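Local coordinates for De novo protein based on the inhibitor Amoebiasin-1 (Entamoeba histolytica, PDB 5SWK), which probably inhibits cysteine proteases and may protect the cytosol against those released by damaged intracellular vesicles, at residues 6-11 with 25-30. Sequence-based numbering, arbitrary orientation. Where two conformers were deposited one is given.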
# COMPACT_ATOMS: atom_id res chain seq x y z
N LEU D 6 -4.30 26.89 10.18
CA LEU D 6 -2.95 26.52 9.76
C LEU D 6 -2.95 26.21 8.27
O LEU D 6 -3.96 25.77 7.72
CB LEU D 6 -2.44 25.32 10.54
CG LEU D 6 -2.28 25.42 12.06
CD1 LEU D 6 -1.84 26.82 12.49
CD2 LEU D 6 -3.57 25.05 12.75
N THR D 7 -1.82 26.46 7.62
CA THR D 7 -1.67 26.17 6.20
C THR D 7 -0.34 25.48 5.97
O THR D 7 0.32 25.08 6.93
CB THR D 7 -1.76 27.44 5.34
OG1 THR D 7 -0.71 28.34 5.71
CG2 THR D 7 -3.11 28.13 5.53
N GLU D 8 0.06 25.36 4.71
CA GLU D 8 1.30 24.68 4.35
C GLU D 8 2.51 25.22 5.11
O GLU D 8 3.45 24.49 5.41
CB GLU D 8 1.54 24.78 2.84
CG GLU D 8 0.60 23.93 1.98
CD GLU D 8 -0.73 24.61 1.64
OE1 GLU D 8 -1.06 25.66 2.25
OE2 GLU D 8 -1.44 24.10 0.75
N ASP D 9 2.48 26.51 5.43
CA ASP D 9 3.60 27.15 6.11
C ASP D 9 3.78 26.68 7.55
O ASP D 9 4.83 26.89 8.15
CB ASP D 9 3.45 28.67 6.08
CG ASP D 9 3.74 29.24 4.71
OD1 ASP D 9 4.27 28.50 3.84
OD2 ASP D 9 3.45 30.44 4.49
N ASN D 10 2.75 26.04 8.10
CA ASN D 10 2.85 25.53 9.46
C ASN D 10 3.34 24.09 9.51
O ASN D 10 3.32 23.45 10.56
CB ASN D 10 1.50 25.63 10.17
CG ASN D 10 0.99 27.06 10.22
OD1 ASN D 10 0.23 27.49 9.34
ND2 ASN D 10 1.40 27.80 11.24
N ASN D 11 3.76 23.57 8.36
CA ASN D 11 4.27 22.21 8.27
C ASN D 11 5.46 22.03 9.23
O ASN D 11 6.34 22.88 9.29
CB ASN D 11 4.67 21.88 6.83
CG ASN D 11 5.06 20.42 6.63
OD1 ASN D 11 4.73 19.54 7.43
ND2 ASN D 11 5.76 20.17 5.53
N ILE D 25 -6.93 23.01 9.67
CA ILE D 25 -5.82 23.00 8.73
C ILE D 25 -6.40 23.11 7.32
O ILE D 25 -7.36 22.42 6.99
CB ILE D 25 -4.99 21.71 8.85
CG1 ILE D 25 -4.57 21.46 10.30
CG2 ILE D 25 -3.78 21.76 7.92
CD1 ILE D 25 -3.99 20.07 10.52
N ILE D 26 -5.84 23.99 6.51
CA ILE D 26 -6.32 24.14 5.15
C ILE D 26 -5.16 23.97 4.17
O ILE D 26 -4.16 24.67 4.26
CB ILE D 26 -6.99 25.51 4.92
CG1 ILE D 26 -8.09 25.74 5.96
CG2 ILE D 26 -7.56 25.59 3.51
CD1 ILE D 26 -8.78 27.10 5.86
N LEU D 27 -5.30 23.03 3.25
CA LEU D 27 -4.24 22.74 2.30
C LEU D 27 -4.79 22.69 0.89
O LEU D 27 -5.85 22.11 0.66
CB LEU D 27 -3.56 21.41 2.64
CG LEU D 27 -3.02 21.25 4.06
CD1 LEU D 27 -2.72 19.79 4.33
CD2 LEU D 27 -1.78 22.09 4.25
N HIS D 28 -4.09 23.30 -0.06
CA HIS D 28 -4.57 23.26 -1.43
C HIS D 28 -4.35 21.86 -2.00
O HIS D 28 -3.38 21.18 -1.66
CB HIS D 28 -3.87 24.30 -2.32
CG HIS D 28 -4.48 24.42 -3.68
ND1 HIS D 28 -5.52 25.28 -3.96
CD2 HIS D 28 -4.21 23.78 -4.84
CE1 HIS D 28 -5.86 25.17 -5.23
NE2 HIS D 28 -5.07 24.26 -5.79
N GLY D 29 -5.27 21.44 -2.85
CA GLY D 29 -5.26 20.13 -3.45
C GLY D 29 -6.03 20.18 -4.76
O GLY D 29 -6.83 21.09 -4.99
N ASN D 30 -5.76 19.22 -5.63
CA ASN D 30 -6.48 19.10 -6.89
C ASN D 30 -6.90 17.67 -7.17
O ASN D 30 -6.19 16.94 -7.87
CB ASN D 30 -5.64 19.62 -8.05
CG ASN D 30 -6.47 19.86 -9.29
OD1 ASN D 30 -7.65 19.48 -9.34
ND2 ASN D 30 -5.88 20.48 -10.30
O HOH W 1 -3.74 26.39 2.07
O HOH W 2 -0.69 21.71 -0.65
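Leu6 and Ile25 pair in parallel, in a strand that is outermost in its sheet within this chain. The pairing is tight: Ile26 N donates to Leu6 O at 2.9 Å. The same oxygen takes a CA-H...O contact from Ile25. One side is buried and apolar. Leu6 and Ile25 send their side chains to one face, where Leu6 CB lies 4.4 Å from Ile25 CG1. Phe103 of the second subunit packs on Ile25 and Leu27.

Past Thr7 the chain turns into the 3-10 segment 8-10, and a side chain takes over the pairing. Glu8 bends at chi2 (86°), which turns CD back toward the strand. His28 N then donates to Glu8 OE2 at 2.9 Å, on the syn side and 23° out of the carboxylate plane. Glu8 CG and CD rest on Leu27 CD2, each at 3.8 Å.

The exposed Glu8 end is looser and bridged by water. On the side of the Thr7 and Ile26 side chains, one water donates to Glu8 OE1 and Ile26 O. On the Leu27 side, another donates to Glu8 OE2 and His28 O. Thus OE2 receives two hydrogen bonds, and its carboxylate is fixed by one direct bond and two waters. Thr7 N donates to Asn10 OD1, which ties the turn to itself.

This is a short parallel strand continued by a carboxylate and water, in the immunoglobulin-like beta fold of chagasin-type inhibitors. Strand 22-29 runs on into the segment that corresponds to the BC loop of related inhibitors, probably beginning at Asn30.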